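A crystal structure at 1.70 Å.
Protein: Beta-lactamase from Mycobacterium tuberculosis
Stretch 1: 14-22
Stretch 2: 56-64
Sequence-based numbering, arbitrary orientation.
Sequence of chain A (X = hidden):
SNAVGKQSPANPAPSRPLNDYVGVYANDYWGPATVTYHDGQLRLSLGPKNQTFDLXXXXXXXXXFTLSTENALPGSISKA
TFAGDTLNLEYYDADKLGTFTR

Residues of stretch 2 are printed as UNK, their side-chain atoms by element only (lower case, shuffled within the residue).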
ATOM      1  N   PRO A  14      13.516   4.503  -7.954  1.00 20.03           N
ATOM      2  CA  PRO A  14      13.660   4.014  -6.581  1.00 19.78           C
ATOM      3  C   PRO A  14      12.708   4.706  -5.613  1.00 18.48           C
ATOM      4  O   PRO A  14      12.241   5.814  -5.880  1.00 17.62           O
ATOM      5  CB  PRO A  14      15.111   4.363  -6.222  1.00 21.05           C
ATOM      6  CG  PRO A  14      15.505   5.432  -7.178  1.00 22.40           C
ATOM      7  CD  PRO A  14      14.739   5.169  -8.435  1.00 19.97           C
ATOM      8  N   SER A  15      12.427   4.044  -4.501  1.00 17.18           N
ATOM      9  CA  SER A  15      11.688   4.663  -3.415  1.00 16.90           C
ATOM     10  C   SER A  15      12.578   5.659  -2.670  1.00 15.48           C
ATOM     11  O   SER A  15      13.810   5.628  -2.784  1.00 17.51           O
ATOM     12  CB  SER A  15      11.173   3.599  -2.443  1.00 17.02           C
ATOM     13  OG  SER A  15      12.231   3.000  -1.711  1.00 20.56           O
ATOM     14  N   ARG A  16      11.936   6.543  -1.916  1.00 15.22           N
ATOM     15  CA  ARG A  16      12.605   7.333  -0.877  1.00 15.41           C
ATOM     16  C   ARG A  16      13.107   6.392   0.224  1.00 14.44           C
ATOM     17  O   ARG A  16      12.673   5.241   0.288  1.00 14.05           O
ATOM     18  CB  ARG A  16      11.626   8.342  -0.254  1.00 17.44           C
ATOM     19  CG  ARG A  16      11.239   9.516  -1.146  1.00 22.29           C
ATOM     20  CD  ARG A  16      10.367  10.529  -0.405  1.00 28.81           C
ATOM     21  NE  ARG A  16      10.677  11.917  -0.787  1.00 40.13           N
ATOM     22  CZ  ARG A  16      11.488  12.748  -0.125  1.00 49.57           C
ATOM     23  NH1 ARG A  16      12.105  12.381   0.995  1.00 51.89           N
ATOM     24  NH2 ARG A  16      11.683  13.979  -0.588  1.00 64.70           N
ATOM     25  N   PRO A  17      14.014   6.873   1.099  1.00 14.46           N
ATOM     26  CA  PRO A  17      14.326   6.113   2.317  1.00 13.89           C
ATOM     27  C   PRO A  17      13.018   5.692   2.990  1.00 13.05           C
ATOM     28  O   PRO A  17      12.091   6.498   3.067  1.00 13.72           O
ATOM     29  CB  PRO A  17      15.091   7.117   3.177  1.00 15.34           C
ATOM     30  CG  PRO A  17      15.659   8.110   2.215  1.00 16.19           C
ATOM     31  CD  PRO A  17      14.717   8.169   1.051  1.00 15.97           C
ATOM     32  N   LEU A  18      12.927   4.446   3.444  1.00 13.07           N
ATOM     33  CA  LEU A  18      11.630   3.898   3.849  1.00 12.26           C
ATOM     34  C   LEU A  18      11.008   4.615   5.053  1.00 12.03           C
ATOM     35  O   LEU A  18       9.789   4.663   5.173  1.00 12.76           O
ATOM     36  CB  LEU A  18      11.711   2.386   4.055  1.00 12.67           C
ATOM     37  CG  LEU A  18      11.948   1.573   2.775  1.00 13.42           C
ATOM     38  CD1 LEU A  18      12.004   0.092   3.094  1.00 14.08           C
ATOM     39  CD2 LEU A  18      10.891   1.852   1.709  1.00 12.44           C
ATOM     40  N   ASN A  19      11.828   5.202   5.917  1.00 12.19           N
ATOM     41  CA  ASN A  19      11.297   5.979   7.040  1.00 13.84           C
ATOM     42  C   ASN A  19      10.328   7.071   6.587  1.00 13.97           C
ATOM     43  O   ASN A  19       9.415   7.430   7.322  1.00 14.72           O
ATOM     44  CB  ASN A  19      12.429   6.603   7.866  1.00 14.71           C
ATOM     45  CG  ASN A  19      13.002   7.859   7.230  1.00 16.30           C
ATOM     46  OD1 ASN A  19      13.934   7.811   6.419  1.00 20.77           O
ATOM     47  ND2 ASN A  19      12.458   8.994   7.610  1.00 13.19           N
ATOM     48  N   ASP A  20      10.542   7.608   5.385  1.00 13.93           N
ATOM     49  CA  ASP A  20       9.712   8.712   4.886  1.00 16.16           C
ATOM     50  C   ASP A  20       8.235   8.360   4.773  1.00 15.40           C
ATOM     51  O   ASP A  20       7.385   9.240   4.885  1.00 18.17           O
ATOM     52  CB  ASP A  20      10.211   9.209   3.527  1.00 17.55           C
ATOM     53  CG  ASP A  20      11.396  10.134   3.642  1.00 23.93           C
ATOM     54  OD1 ASP A  20      11.733  10.575   4.768  1.00 26.91           O
ATOM     55  OD2 ASP A  20      11.990  10.431   2.587  1.00 28.75           O
ATOM     56  N   TYR A  21       7.938   7.080   4.556  1.00 13.67           N
ATOM     57  CA  TYR A  21       6.555   6.628   4.361  1.00 13.25           C
ATOM     58  C   TYR A  21       5.823   6.274   5.653  1.00 11.89           C
ATOM     59  O   TYR A  21       4.586   6.179   5.675  1.00 12.27           O
ATOM     60  CB  TYR A  21       6.541   5.429   3.424  1.00 13.33           C
ATOM     61  CG  TYR A  21       7.226   5.681   2.096  1.00 14.12           C
ATOM     62  CD1 TYR A  21       6.636   6.477   1.125  1.00 15.43           C
ATOM     63  CD2 TYR A  21       8.466   5.114   1.811  1.00 13.98           C
ATOM     64  CE1 TYR A  21       7.257   6.700  -0.096  1.00 15.55           C
ATOM     65  CE2 TYR A  21       9.093   5.331   0.594  1.00 13.84           C
ATOM     66  CZ  TYR A  21       8.486   6.121  -0.355  1.00 14.59           C
ATOM     67  OH  TYR A  21       9.111   6.331  -1.562  1.00 15.94           O
ATOM     68  N   VAL A  22       6.577   6.072   6.725  1.00 12.54           N
ATOM     69  CA  VAL A  22       6.020   5.597   7.993  1.00 12.98           C
ATOM     70  C   VAL A  22       5.116   6.662   8.633  1.00 12.28           C
ATOM     71  O   VAL A  22       5.411   7.857   8.589  1.00 13.80           O
ATOM     72  CB  VAL A  22       7.163   5.147   8.934  1.00 13.81           C
ATOM     73  CG1 VAL A  22       6.674   4.868  10.344  1.00 14.89           C
ATOM     74  CG2 VAL A  22       7.848   3.913   8.356  1.00 13.09           C
ATOM     75  N   UNK A  56       5.016  -3.982  -1.146  1.00 11.77           N
ATOM     76  CA  UNK A  56       6.113  -4.283  -2.048  1.00 12.23           C
ATOM     77  C   UNK A  56       6.297  -3.094  -2.979  1.00 12.45           C
ATOM     78  O   UNK A  56       5.338  -2.594  -3.543  1.00 12.47           O
ATOM     79  c   UNK A  56       6.894  -5.834  -3.892  1.00 14.91           C
ATOM     80  c   UNK A  56       5.813  -5.561  -2.850  1.00 13.62           C
ATOM     81  o   UNK A  56       5.755  -6.669  -1.947  1.00 15.58           O
ATOM     82  N   UNK A  57       7.530  -2.633  -3.135  1.00 13.46           N
ATOM     83  CA  UNK A  57       7.789  -1.514  -4.019  1.00 13.21           C
ATOM     84  C   UNK A  57       7.351  -1.804  -5.456  1.00 14.00           C
ATOM     85  O   UNK A  57       7.576  -2.897  -5.973  1.00 16.74           O
ATOM     86  n   UNK A  57       9.549   2.241  -5.427  1.00 17.96           N
ATOM     87  n   UNK A  57      10.321   0.274  -5.788  1.00 16.98           N
ATOM     88  c   UNK A  57       9.012   1.421  -4.468  1.00 16.55           C
ATOM     89  c   UNK A  57      10.334   1.524  -6.211  1.00 17.64           C
ATOM     90  c   UNK A  57       9.254  -1.108  -3.980  1.00 14.32           C
ATOM     91  c   UNK A  57       9.511   0.180  -4.681  1.00 15.74           C
ATOM     92  N   UNK A  58       6.708  -0.814  -6.074  1.00 14.60           N
ATOM     93  CA  UNK A  58       6.241  -0.890  -7.455  1.00 15.08           C
ATOM     94  C   UNK A  58       7.058   0.059  -8.344  1.00 14.42           C
ATOM     95  O   UNK A  58       7.781  -0.386  -9.231  1.00 16.46           O
ATOM     96  c   UNK A  58       4.746  -0.569  -7.515  1.00 15.84           C
ATOM     97  c   UNK A  58       3.630  -1.682  -9.622  1.00 18.47           C
ATOM     98  c   UNK A  58       2.508  -3.367 -11.540  1.00 24.55           C
ATOM     99  c   UNK A  58       3.109  -1.189 -10.841  1.00 21.23           C
ATOM    100  n   UNK A  58       3.281   0.169 -10.840  1.00 22.85           N
ATOM    101  c   UNK A  58       3.015  -3.891 -10.337  1.00 23.55           C
ATOM    102  c   UNK A  58       3.879   0.544  -9.658  1.00 18.87           C
ATOM    103  c   UNK A  58       2.547  -2.025 -11.809  1.00 23.45           C
ATOM    104  c   UNK A  58       3.578  -3.056  -9.371  1.00 21.00           C
ATOM    105  c   UNK A  58       4.126  -0.552  -8.885  1.00 17.10           C
ATOM    106  N   UNK A  59       6.953   1.360  -8.097  1.00 14.39           N
ATOM    107  CA  UNK A  59       7.655   2.362  -8.909  1.00 14.80           C
ATOM    108  C   UNK A  59       7.575   3.693  -8.181  1.00 14.64           C
ATOM    109  O   UNK A  59       6.483   4.142  -7.831  1.00 14.70           O
ATOM    110  o   UNK A  59       8.869   3.785 -11.018  1.00 20.06           O
ATOM    111  c   UNK A  59       7.883   3.092 -11.350  1.00 19.93           C
ATOM    112  o   UNK A  59       7.583   2.872 -12.542  1.00 24.08           O
ATOM    113  c   UNK A  59       6.983   2.477 -10.286  1.00 16.53           C
ATOM    114  N   UNK A  60       8.725   4.319  -7.944  1.00 15.68           N
ATOM    115  CA  UNK A  60       8.762   5.635  -7.329  1.00 15.94           C
ATOM    116  C   UNK A  60       8.202   5.559  -5.925  1.00 15.12           C
ATOM    117  O   UNK A  60       8.683   4.779  -5.116  1.00 15.17           O
ATOM    118  N   UNK A  61       7.171   6.350  -5.651  1.00 14.68           N
ATOM    119  CA  UNK A  61       6.527   6.360  -4.336  1.00 14.79           C
ATOM    120  C   UNK A  61       5.279   5.468  -4.290  1.00 13.52           C
ATOM    121  O   UNK A  61       4.467   5.579  -3.373  1.00 12.92           O
ATOM    122  c   UNK A  61       7.369   8.682  -3.787  1.00 19.30           C
ATOM    123  o   UNK A  61       8.388   8.247  -3.204  1.00 19.50           O
ATOM    124  o   UNK A  61       7.299   9.829  -4.258  1.00 23.99           O
ATOM    125  c   UNK A  61       6.158   7.790  -3.941  1.00 16.87           C
ATOM    126  N   UNK A  62       5.133   4.592  -5.278  1.00 12.90           N
ATOM    127  CA  UNK A  62       4.016   3.663  -5.330  1.00 12.59           C
ATOM    128  C   UNK A  62       4.480   2.267  -4.921  1.00 11.66           C
ATOM    129  O   UNK A  62       5.515   1.789  -5.371  1.00 11.41           O
ATOM    130  o   UNK A  62       2.888   4.943  -7.055  1.00 17.37           O
ATOM    131  c   UNK A  62       2.227   2.631  -6.814  1.00 14.80           C
ATOM    132  c   UNK A  62       3.385   3.635  -6.738  1.00 14.18           C
ATOM    133  N   UNK A  63       3.699   1.651  -4.036  1.00 11.80           N
ATOM    134  CA  UNK A  63       3.888   0.292  -3.572  1.00 10.36           C
ATOM    135  C   UNK A  63       2.624  -0.499  -3.895  1.00 10.90           C
ATOM    136  O   UNK A  63       1.596   0.069  -4.291  1.00 11.80           O
ATOM    137  c   UNK A  63       5.411   0.934  -1.632  1.00 11.63           C
ATOM    138  c   UNK A  63       6.727   2.916  -1.237  1.00 13.03           C
ATOM    139  c   UNK A  63       7.698   0.764  -0.853  1.00 13.15           C
ATOM    140  c   UNK A  63       5.538   2.320  -1.621  1.00 12.63           C
ATOM    141  c   UNK A  63       7.804   2.139  -0.856  1.00 13.12           C
ATOM    142  c   UNK A  63       6.503   0.161  -1.242  1.00 12.45           C
ATOM    143  c   UNK A  63       4.121   0.289  -2.051  1.00 10.68           C
ATOM    144  N   UNK A  64       2.693  -1.813  -3.737  1.00 11.72           N
ATOM    145  CA  UNK A  64       1.503  -2.641  -3.860  1.00 12.99           C
ATOM    146  C   UNK A  64       1.372  -3.581  -2.679  1.00 12.99           C
ATOM    147  O   UNK A  64       2.345  -3.868  -1.966  1.00 11.48           O
ATOM    148  c   UNK A  64       1.494  -3.476  -5.158  1.00 13.85           C
ATOM    149  o   UNK A  64       2.626  -4.344  -5.173  1.00 15.56           O
ATOM    150  c   UNK A  64       1.483  -2.587  -6.424  1.00 14.76           C
TER
HETATM  151  O   HOH W   1      10.580   8.004  -5.025  1.00 22.04           O

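Position 56 carries three side-chain atoms, a carbon bearing one oxygen and one carbon, and lies beyond reach of stretch 1. This beta-branched hydroxyl residue is Thr56, at home in a strand; its backbone N and O both pair with position 64.

Position 57 has one carbon followed by a five-membered ring of three carbons and two nitrogens, which defines His57. Its CA-to-CB bond points toward stretch 1, and NE2 comes within 3.5 Å of Ser15 N. NE2 also donates a hydrogen bond to the backbone O of residue 60, at 2.7 Å, so the imidazole braces the turn ahead while packing beside Ser15.

At position 58, one carbon leads to fused five- and six-membered rings holding eight carbons and one nitrogen: Trp58. It makes no contact with stretch 1.

Position 59 ends in a carbon carrying two oxygens, with one carbon before it, hence Asp59. It opens a type II' turn and leaves stretch 1 untouched.

Position 60 has no side-chain atoms and is Gly60. Its phi of 64° by itself favours glycine, and its psi of -123° completes a conformation suited to the second place of a type II' turn. Ser15 CA approaches Gly60 O at 3.5 Å in a CA-H...O contact.

Position 61 again has two carbons, the second bearing two oxygens: Asp61. Its carboxylate accepts a hydrogen bond from the phenol, Tyr21 OH to Asp61 OD1, at a short 2.6 Å. Water 1 donates to the same OD1 and to Pro14 O, each at 2.9 Å, adding a bridge between the stretches.

Position 62 has a carbon carrying one oxygen and one carbon, pointing away from stretch 1. It is Thr62, whose hydroxyl is satisfied elsewhere in the structure; its backbone N closes the turn on Asp59 O at 2.9 Å.

Position 63 shows one carbon and a ring of six carbons with no oxygen, so it is Phe63. The buried ring turns its edge to the face of Tyr21, with CZ 3.7 Å from Tyr21 CE2 and planes at 77°. CZ also lies 4.0 Å from Leu18 CD2, an apolar contact suited to a hydrocarbon ring.

Position 64, a carbon with one oxygen and one carbon, is Thr64, buried but remote from stretch 1.

The contact centres on Tyr21: Phe63 packs over one face of its ring, while its hydroxyl donates to Asp61 and accepts from Arg16 N (2.9 Å to Tyr21 OH). One residue thus joins apolar packing to a polar anchor at the hairpin turn.

Stretch 2, residues 56-64: THWDGDTFT
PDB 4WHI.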